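Local coordinates for BF1531-like N-terminal domain-containing protein (PDB 3SLR), which is of unknown function but binds magnesium in its phosphatase-like domain and may hydrolyse ester bonds, at residues L20-Q34 with N48-V61. Numbering follows the deposited sequence.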
ATOM      1  N   LEU A  20      18.567 -15.171  -4.788  1.00 40.77           N
ATOM      2  CA  LEU A  20      17.144 -14.943  -4.524  1.00 34.96           C
ATOM      3  C   LEU A  20      16.200 -16.064  -4.976  1.00 28.15           C
ATOM      4  O   LEU A  20      16.404 -16.675  -6.026  1.00 32.58           O
ATOM      5  CB  LEU A  20      16.709 -13.632  -5.187  1.00 28.93           C
ATOM      6  CG  LEU A  20      17.154 -12.290  -4.599  1.00 34.02           C
ATOM      7  CD1 LEU A  20      18.572 -12.328  -4.082  1.00 40.49           C
ATOM      8  CD2 LEU A  20      16.986 -11.177  -5.630  1.00 28.78           C
ATOM      9  N   PRO A  21      15.134 -16.303  -4.197  1.00 26.19           N
ATOM     10  CA  PRO A  21      14.043 -17.213  -4.562  1.00 28.43           C
ATOM     11  C   PRO A  21      13.329 -16.716  -5.817  1.00 27.55           C
ATOM     12  O   PRO A  21      13.034 -15.520  -5.919  1.00 25.58           O
ATOM     13  CB  PRO A  21      13.073 -17.102  -3.381  1.00 27.90           C
ATOM     14  CG  PRO A  21      13.838 -16.436  -2.292  1.00 32.99           C
ATOM     15  CD  PRO A  21      14.838 -15.566  -2.958  1.00 29.36           C
ATOM     16  N   LYS A  22      13.027 -17.627  -6.733  1.00 24.22           N
ATOM     17  CA  LYS A  22      12.439 -17.260  -8.020  1.00 24.79           C
ATOM     18  C   LYS A  22      10.906 -17.250  -7.993  1.00 24.22           C
ATOM     19  O   LYS A  22      10.282 -18.128  -7.401  1.00 26.44           O
ATOM     20  CB  LYS A  22      12.939 -18.229  -9.099  1.00 27.52           C
ATOM     21  CG  LYS A  22      13.090 -17.609 -10.482  1.00 33.61           C
ATOM     22  CD  LYS A  22      12.000 -18.067 -11.457  1.00 37.00           C
ATOM     23  CE  LYS A  22      12.109 -19.551 -11.792  1.00 36.07           C
ATOM     24  NZ  LYS A  22      10.931 -20.332 -11.289  1.00 29.81           N
ATOM     25  N   LEU A  23      10.299 -16.253  -8.638  1.00 22.26           N
ATOM     26  CA  LEU A  23       8.845 -16.208  -8.792  1.00 21.36           C
ATOM     27  C   LEU A  23       8.522 -15.898 -10.242  1.00 21.09           C
ATOM     28  O   LEU A  23       9.151 -15.031 -10.847  1.00 21.91           O
ATOM     29  CB  LEU A  23       8.223 -15.129  -7.895  1.00 19.42           C
ATOM     30  CG  LEU A  23       8.265 -15.335  -6.385  1.00 19.34           C
ATOM     31  CD1 LEU A  23       7.742 -14.092  -5.672  1.00 21.91           C
ATOM     32  CD2 LEU A  23       7.421 -16.546  -6.034  1.00 22.51           C
ATOM     33  N   LYS A  24       7.555 -16.614 -10.805  1.00 18.38           N
ATOM     34  CA  LYS A  24       7.137 -16.358 -12.177  1.00 20.15           C
ATOM     35  C   LYS A  24       5.921 -15.442 -12.157  1.00 20.05           C
ATOM     36  O   LYS A  24       4.879 -15.808 -11.617  1.00 18.64           O
ATOM     37  CB  LYS A  24       6.825 -17.669 -12.900  1.00 22.28           C
ATOM     38  CG  LYS A  24       8.072 -18.501 -13.174  1.00 27.45           C
ATOM     39  CD  LYS A  24       7.756 -19.986 -13.280  1.00 29.37           C
ATOM     40  CE  LYS A  24       6.949 -20.295 -14.502  1.00 29.50           C
ATOM     41  NZ  LYS A  24       6.587 -21.743 -14.557  1.00 33.08           N
ATOM     42  N   VAL A  25       6.075 -14.258 -12.744  1.00 16.54           N
ATOM     43  CA  VAL A  25       5.029 -13.238 -12.752  1.00 18.28           C
ATOM     44  C   VAL A  25       4.608 -12.921 -14.186  1.00 17.01           C
ATOM     45  O   VAL A  25       5.434 -12.525 -15.015  1.00 19.43           O
ATOM     46  CB  VAL A  25       5.527 -11.946 -12.083  1.00 16.61           C
ATOM     47  CG1 VAL A  25       4.445 -10.847 -12.143  1.00 15.54           C
ATOM     48  CG2 VAL A  25       5.940 -12.220 -10.641  1.00 19.35           C
ATOM     49  N   ALA A  26       3.328 -13.121 -14.486  1.00 16.41           N
ATOM     50  CA  ALA A  26       2.777 -12.698 -15.778  1.00 16.92           C
ATOM     51  C   ALA A  26       2.128 -11.315 -15.633  1.00 18.93           C
ATOM     52  O   ALA A  26       1.453 -11.032 -14.644  1.00 16.83           O
ATOM     53  CB  ALA A  26       1.751 -13.704 -16.273  1.00 18.14           C
ATOM     54  N   LEU A  27       2.343 -10.458 -16.621  1.00 15.24           N
ATOM     55  CA  LEU A  27       1.723  -9.138 -16.628  1.00 16.79           C
ATOM     56  C   LEU A  27       1.004  -8.936 -17.955  1.00 17.51           C
ATOM     57  O   LEU A  27       1.603  -9.080 -19.026  1.00 16.60           O
ATOM     58  CB  LEU A  27       2.787  -8.058 -16.444  1.00 15.18           C
ATOM     59  CG  LEU A  27       2.338  -6.609 -16.615  1.00 17.11           C
ATOM     60  CD1 LEU A  27       1.329  -6.206 -15.526  1.00 15.58           C
ATOM     61  CD2 LEU A  27       3.556  -5.693 -16.599  1.00 18.73           C
ATOM     62  N   LEU A  28      -0.286  -8.622 -17.882  1.00 14.86           N
ATOM     63  CA  LEU A  28      -1.098  -8.409 -19.078  1.00 14.14           C
ATOM     64  C   LEU A  28      -1.914  -7.131 -18.904  1.00 16.06           C
ATOM     65  O   LEU A  28      -2.624  -6.975 -17.910  1.00 17.93           O
ATOM     66  CB  LEU A  28      -2.041  -9.597 -19.302  1.00 17.22           C
ATOM     67  CG  LEU A  28      -1.433 -11.004 -19.283  1.00 16.70           C
ATOM     68  CD1 LEU A  28      -1.389 -11.540 -17.857  1.00 17.87           C
ATOM     69  CD2 LEU A  28      -2.238 -11.943 -20.153  1.00 19.16           C
ATOM     70  N   GLY A  29      -1.828  -6.223 -19.870  1.00 14.77           N
ATOM     71  CA  GLY A  29      -2.520  -4.949 -19.751  1.00 14.58           C
ATOM     72  C   GLY A  29      -3.097  -4.462 -21.060  1.00 15.41           C
ATOM     73  O   GLY A  29      -2.752  -4.987 -22.123  1.00 17.09           O
ATOM     74  N   ASP A  30      -3.983  -3.467 -20.991  1.00 13.54           N
ATOM     75  CA  ASP A  30      -4.555  -2.881 -22.206  1.00 15.31           C
ATOM     76  C   ASP A  30      -3.944  -1.517 -22.557  1.00 14.46           C
ATOM     77  O   ASP A  30      -4.422  -0.813 -23.450  1.00 15.00           O
ATOM     78  CB  ASP A  30      -6.095  -2.831 -22.166  1.00 15.20           C
ATOM     79  CG  ASP A  30      -6.651  -2.011 -20.992  1.00 17.33           C
ATOM     80  OD1 ASP A  30      -5.956  -1.136 -20.439  1.00 14.60           O
ATOM     81  OD2 ASP A  30      -7.826  -2.230 -20.642  1.00 17.12           O
ATOM     82  N   THR A  31      -2.877  -1.161 -21.853  1.00 15.52           N
ATOM     83  CA  THR A  31      -2.029  -0.036 -22.258  1.00 15.18           C
ATOM     84  C   THR A  31      -0.599  -0.566 -22.372  1.00 16.25           C
ATOM     85  O   THR A  31      -0.364  -1.743 -22.130  1.00 17.40           O
ATOM     86  CB  THR A  31      -2.111   1.157 -21.283  1.00 17.95           C
ATOM     87  OG1 THR A  31      -1.722   0.754 -19.953  1.00 15.95           O
ATOM     88  CG2 THR A  31      -3.534   1.718 -21.260  1.00 14.97           C
ATOM     89  N   ALA A  32       0.355   0.279 -22.750  1.00 14.77           N
ATOM     90  CA  ALA A  32       1.731  -0.201 -22.917  1.00 19.01           C
ATOM     91  C   ALA A  32       2.369  -0.541 -21.571  1.00 16.68           C
ATOM     92  O   ALA A  32       2.441   0.305 -20.681  1.00 16.73           O
ATOM     93  CB  ALA A  32       2.568   0.815 -23.669  1.00 18.86           C
ATOM     94  N   THR A  33       2.849  -1.779 -21.433  1.00 15.72           N
ATOM     95  CA  THR A  33       3.281  -2.275 -20.118  1.00 18.24           C
ATOM     96  C   THR A  33       4.793  -2.440 -19.936  1.00 20.64           C
ATOM     97  O   THR A  33       5.239  -2.929 -18.898  1.00 18.32           O
ATOM     98  CB  THR A  33       2.591  -3.632 -19.761  1.00 18.48           C
ATOM     99  OG1 THR A  33       2.751  -4.563 -20.842  1.00 20.34           O
ATOM    100  CG2 THR A  33       1.115  -3.435 -19.493  1.00 18.61           C
ATOM    101  N   GLN A  34       5.590  -2.025 -20.917  1.00 18.30           N
ATOM    102  CA  GLN A  34       7.027  -2.326 -20.859  1.00 23.07           C
ATOM    103  C   GLN A  34       7.753  -1.684 -19.676  1.00 20.36           C
ATOM    104  O   GLN A  34       8.580  -2.333 -19.045  1.00 19.45           O
ATOM    105  CB  GLN A  34       7.738  -1.993 -22.175  1.00 19.31           C
ATOM    106  CG  GLN A  34       7.204  -2.748 -23.380  1.00 27.12           C
ATOM    107  CD  GLN A  34       6.039  -2.038 -24.063  1.00 30.81           C
ATOM    108  OE1 GLN A  34       5.513  -1.040 -23.558  1.00 20.71           O
ATOM    109  NE2 GLN A  34       5.645  -2.544 -25.233  1.00 39.32           N
ATOM    110  N   ASN A  48      14.068  -8.813  -2.591  1.00 22.92           N
ATOM    111  CA  ASN A  48      14.702 -10.130  -2.448  1.00 21.84           C
ATOM    112  C   ASN A  48      14.003 -11.274  -3.187  1.00 23.59           C
ATOM    113  O   ASN A  48      14.038 -12.428  -2.750  1.00 23.24           O
ATOM    114  CB  ASN A  48      14.888 -10.478  -0.967  1.00 23.37           C
ATOM    115  CG  ASN A  48      15.710  -9.432  -0.225  1.00 27.77           C
ATOM    116  OD1 ASN A  48      16.722  -8.945  -0.736  1.00 27.62           O
ATOM    117  ND2 ASN A  48      15.265  -9.068   0.978  1.00 30.56           N
ATOM    118  N   TYR A  49      13.388 -10.956  -4.320  1.00 19.96           N
ATOM    119  CA  TYR A  49      12.811 -11.983  -5.182  1.00 20.94           C
ATOM    120  C   TYR A  49      13.423 -11.920  -6.569  1.00 24.92           C
ATOM    121  O   TYR A  49      13.574 -10.841  -7.142  1.00 25.32           O
ATOM    122  CB  TYR A  49      11.294 -11.827  -5.284  1.00 21.96           C
ATOM    123  CG  TYR A  49      10.590 -11.924  -3.953  1.00 22.46           C
ATOM    124  CD1 TYR A  49      10.492 -13.141  -3.284  1.00 23.41           C
ATOM    125  CD2 TYR A  49      10.024 -10.800  -3.363  1.00 21.67           C
ATOM    126  CE1 TYR A  49       9.858 -13.237  -2.067  1.00 23.32           C
ATOM    127  CE2 TYR A  49       9.384 -10.885  -2.140  1.00 24.90           C
ATOM    128  CZ  TYR A  49       9.298 -12.107  -1.498  1.00 23.64           C
ATOM    129  OH  TYR A  49       8.666 -12.197  -0.282  1.00 24.43           O
ATOM    130  N   ASN A  50      13.806 -13.078  -7.096  1.00 24.30           N
ATOM    131  CA  ASN A  50      14.223 -13.168  -8.485  1.00 28.71           C
ATOM    132  C   ASN A  50      12.982 -13.305  -9.353  1.00 24.40           C
ATOM    133  O   ASN A  50      12.453 -14.402  -9.524  1.00 22.60           O
ATOM    134  CB  ASN A  50      15.154 -14.362  -8.690  1.00 28.07           C
ATOM    135  CG  ASN A  50      15.681 -14.455 -10.112  1.00 32.04           C
ATOM    136  OD1 ASN A  50      16.344 -15.427 -10.477  1.00 40.29           O
ATOM    137  ND2 ASN A  50      15.403 -13.438 -10.917  1.00 30.80           N
ATOM    138  N   ILE A  51      12.499 -12.178  -9.872  1.00 22.91           N
ATOM    139  CA  ILE A  51      11.274 -12.158 -10.651  1.00 20.63           C
ATOM    140  C   ILE A  51      11.498 -12.495 -12.119  1.00 21.22           C
ATOM    141  O   ILE A  51      12.200 -11.773 -12.825  1.00 24.88           O
ATOM    142  CB  ILE A  51      10.622 -10.766 -10.595  1.00 20.01           C
ATOM    143  CG1 ILE A  51      10.344 -10.377  -9.143  1.00 23.76           C
ATOM    144  CG2 ILE A  51       9.366 -10.727 -11.478  1.00 21.24           C
ATOM    145  CD1 ILE A  51       9.371 -11.293  -8.447  1.00 24.39           C
ATOM    146  N   GLU A  52      10.908 -13.593 -12.576  1.00 21.15           N
ATOM    147  CA  GLU A  52      10.889 -13.892 -14.000  1.00 22.35           C
ATOM    148  C   GLU A  52       9.592 -13.320 -14.547  1.00 22.67           C
ATOM    149  O   GLU A  52       8.505 -13.838 -14.275  1.00 21.99           O
ATOM    150  CB  GLU A  52      10.970 -15.401 -14.270  1.00 21.38           C
ATOM    151  CG  GLU A  52      10.952 -15.741 -15.767  1.00 25.16           C
ATOM    152  CD  GLU A  52      10.920 -17.240 -16.058  1.00 29.98           C
ATOM    153  OE1 GLU A  52      10.732 -17.616 -17.240  1.00 31.47           O
ATOM    154  OE2 GLU A  52      11.090 -18.042 -15.118  1.00 28.25           O
ATOM    155  N   LEU A  53       9.702 -12.246 -15.317  1.00 20.41           N
ATOM    156  CA  LEU A  53       8.508 -11.511 -15.734  1.00 24.12           C
ATOM    157  C   LEU A  53       8.147 -11.724 -17.200  1.00 25.45           C
ATOM    158  O   LEU A  53       8.884 -11.316 -18.100  1.00 29.04           O
ATOM    159  CB  LEU A  53       8.680 -10.029 -15.428  1.00 21.46           C
ATOM    160  CG  LEU A  53       7.362  -9.256 -15.310  1.00 20.43           C
ATOM    161  CD1 LEU A  53       7.456  -8.228 -14.217  1.00 25.21           C
ATOM    162  CD2 LEU A  53       6.993  -8.634 -16.653  1.00 19.61           C
ATOM    163  N   TRP A  54       7.015 -12.389 -17.432  1.00 20.81           N
ATOM    164  CA  TRP A  54       6.476 -12.550 -18.779  1.00 20.13           C
ATOM    165  C   TRP A  54       5.422 -11.471 -19.035  1.00 19.97           C
ATOM    166  O   TRP A  54       4.525 -11.267 -18.227  1.00 20.79           O
ATOM    167  CB  TRP A  54       5.851 -13.933 -18.964  1.00 18.65           C
ATOM    168  CG  TRP A  54       5.206 -14.128 -20.303  1.00 20.11           C
ATOM    169  CD1 TRP A  54       5.819 -14.530 -21.463  1.00 27.20           C
ATOM    170  CD2 TRP A  54       3.819 -13.939 -20.630  1.00 18.78           C
ATOM    171  NE1 TRP A  54       4.901 -14.596 -22.482  1.00 25.45           N
ATOM    172  CE2 TRP A  54       3.669 -14.238 -22.000  1.00 20.93           C
ATOM    173  CE3 TRP A  54       2.691 -13.544 -19.899  1.00 21.23           C
ATOM    174  CZ2 TRP A  54       2.439 -14.158 -22.652  1.00 21.12           C
ATOM    175  CZ3 TRP A  54       1.468 -13.466 -20.550  1.00 21.08           C
ATOM    176  CH2 TRP A  54       1.353 -13.766 -21.911  1.00 22.84           C
ATOM    177  N   GLU A  55       5.553 -10.790 -20.164  1.00 19.05           N
ATOM    178  CA  GLU A  55       4.656  -9.708 -20.544  1.00 19.61           C
ATOM    179  C   GLU A  55       3.863 -10.165 -21.750  1.00 20.71           C
ATOM    180  O   GLU A  55       4.446 -10.593 -22.760  1.00 22.04           O
ATOM    181  CB  GLU A  55       5.497  -8.510 -20.970  1.00 22.77           C
ATOM    182  CG  GLU A  55       5.212  -7.211 -20.290  1.00 28.76           C
ATOM    183  CD  GLU A  55       5.983  -6.073 -20.943  1.00 28.14           C
ATOM    184  OE1 GLU A  55       5.335  -5.118 -21.415  1.00 27.00           O
ATOM    185  OE2 GLU A  55       7.234  -6.151 -20.997  1.00 28.38           O
ATOM    186  N   ALA A  56       2.541 -10.080 -21.665  1.00 17.55           N
ATOM    187  CA  ALA A  56       1.707 -10.344 -22.826  1.00 19.24           C
ATOM    188  C   ALA A  56       1.927  -9.225 -23.822  1.00 21.02           C
ATOM    189  O   ALA A  56       2.303  -8.110 -23.443  1.00 18.94           O
ATOM    190  CB  ALA A  56       0.239 -10.425 -22.437  1.00 20.63           C
ATOM    191  N   GLU A  57       1.709  -9.525 -25.099  1.00 19.38           N
ATOM    192  CA  GLU A  57       1.773  -8.500 -26.122  1.00 19.32           C
ATOM    193  C   GLU A  57       0.713  -7.443 -25.855  1.00 20.85           C
ATOM    194  O   GLU A  57      -0.258  -7.691 -25.136  1.00 19.98           O
ATOM    195  CB  GLU A  57       1.569  -9.108 -27.506  1.00 17.34           C
ATOM    196  CG  GLU A  57       2.605 -10.163 -27.843  1.00 21.71           C
ATOM    197  CD  GLU A  57       4.028  -9.649 -27.721  1.00 26.66           C
ATOM    198  OE1 GLU A  57       4.299  -8.505 -28.138  1.00 25.83           O
ATOM    199  OE2 GLU A  57       4.887 -10.391 -27.200  1.00 30.00           O
ATOM    200  N   TYR A  58       0.895  -6.274 -26.453  1.00 21.68           N
ATOM    201  CA  TYR A  58      -0.023  -5.148 -26.242  1.00 19.52           C
ATOM    202  C   TYR A  58      -1.507  -5.494 -26.402  1.00 21.77           C
ATOM    203  O   TYR A  58      -1.933  -6.022 -27.432  1.00 19.63           O
ATOM    204  CB  TYR A  58       0.347  -3.986 -27.169  1.00 21.14           C
ATOM    205  CG  TYR A  58      -0.607  -2.805 -27.089  1.00 20.55           C
ATOM    206  CD1 TYR A  58      -0.486  -1.855 -26.083  1.00 22.81           C
ATOM    207  CD2 TYR A  58      -1.617  -2.639 -28.025  1.00 20.50           C
ATOM    208  CE1 TYR A  58      -1.353  -0.772 -26.009  1.00 20.44           C
ATOM    209  CE2 TYR A  58      -2.485  -1.563 -27.963  1.00 25.33           C
ATOM    210  CZ  TYR A  58      -2.350  -0.632 -26.955  1.00 23.49           C
ATOM    211  OH  TYR A  58      -3.223   0.436 -26.900  1.00 25.82           O
ATOM    212  N   ASN A  59      -2.291  -5.169 -25.376  1.00 19.83           N
ATOM    213  CA  ASN A  59      -3.744  -5.303 -25.414  1.00 18.74           C
ATOM    214  C   ASN A  59      -4.232  -6.710 -25.809  1.00 21.76           C
ATOM    215  O   ASN A  59      -5.057  -6.872 -26.707  1.00 20.49           O
ATOM    216  CB  ASN A  59      -4.347  -4.217 -26.318  1.00 22.28           C
ATOM    217  CG  ASN A  59      -5.858  -4.176 -26.259  1.00 23.06           C
ATOM    218  OD1 ASN A  59      -6.462  -4.449 -25.223  1.00 25.67           O
ATOM    219  ND2 ASN A  59      -6.481  -3.822 -27.379  1.00 23.06           N
ATOM    220  N   GLN A  60      -3.714  -7.721 -25.124  1.00 19.81           N
ATOM    221  CA  GLN A  60      -4.123  -9.103 -25.370  1.00 22.02           C
ATOM    222  C   GLN A  60      -4.589  -9.802 -24.097  1.00 23.97           C
ATOM    223  O   GLN A  60      -4.418 -11.013 -23.947  1.00 22.85           O
ATOM    224  CB  GLN A  60      -2.988  -9.908 -26.026  1.00 22.80           C
ATOM    225  CG  GLN A  60      -2.644  -9.445 -27.434  1.00 20.78           C
ATOM    226  CD  GLN A  60      -1.779 -10.446 -28.176  1.00 31.05           C
ATOM    227  OE1 GLN A  60      -1.459 -11.511 -27.651  1.00 28.46           O
ATOM    228  NE2 GLN A  60      -1.399 -10.106 -29.406  1.00 32.31           N
ATOM    229  N   VAL A  61      -5.185  -9.042 -23.183  1.00 22.15           N
ATOM    230  CA  VAL A  61      -5.616  -9.613 -21.917  1.00 22.33           C
ATOM    231  C   VAL A  61      -6.622 -10.731 -22.146  1.00 25.08           C
ATOM    232  O   VAL A  61      -6.384 -11.874 -21.775  1.00 22.64           O
ATOM    233  CB  VAL A  61      -6.237  -8.553 -20.991  1.00 22.58           C
ATOM    234  CG1 VAL A  61      -6.802  -9.209 -19.741  1.00 21.33           C
ATOM    235  CG2 VAL A  61      -5.193  -7.512 -20.620  1.00 22.79           C
TER
HETATM  236  O   HOH W   1      -1.846  -7.575 -22.965  1.00 19.14           O
HETATM  237  O   HOH W   2       0.772  -6.320 -21.602  1.00 19.35           O
HETATM  238  O   HOH W   3      -5.964  -0.990 -25.705  1.00 20.72           O
HETATM  239  O   HOH W   4      -0.111  -4.188 -23.191  1.00 18.34           O
HETATM  240  O   HOH W   5      10.072  -4.462 -20.226  1.00 27.50           O
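T33 OG1 is gripped from two sides: it donates to E55 OE1 at 2.7 Å and accepts a hydrogen bond from a water that also donates to A56 O and accepts from G29 N. With chi1 at 51°, OG1 sits between its own backbone N and carbonyl carbon, and it meets the carboxylate on the anti lone pair of OE1. E55, straight beyond CG, runs alongside T33 with its end pointing the other way.

Leading up to this pair, strands 22-29 and 50-55 run parallel, joined by seven backbone bonds from N50 N to P21 O through A56 N to L27 O (3.0 Å, 168°). They belong to a right-handed beta-alpha-beta crossover through helix 34-46. Strand 50-55 edges the five-stranded sheet of the FkbH N-terminal domain; 79-83 pairs with the other side of 22-29.

I51 CG2 touches V25 CG2 at 3.8 Å on the face that L27 and L53 share, against helix 34-46. At the start of the strands, L23 CD1 makes an off-centre CH-pi contact with the Y49 ring, 4.2 Å from its centroid. On the other face, A26 CB meets the W54 ring at its edge, 3.7 Å from CE3, while CZ3 reaches L28 CG. F75 also meets that indole.

Past the strands, N59 N bonds weakly to G29 O, and another water donates to G29 O and E57 O and accepts from Q60 N. Beyond the ladder, this weak bond and two waters thus continue the link, the waters serving backbone atoms of G29, A56, E57 and Q60.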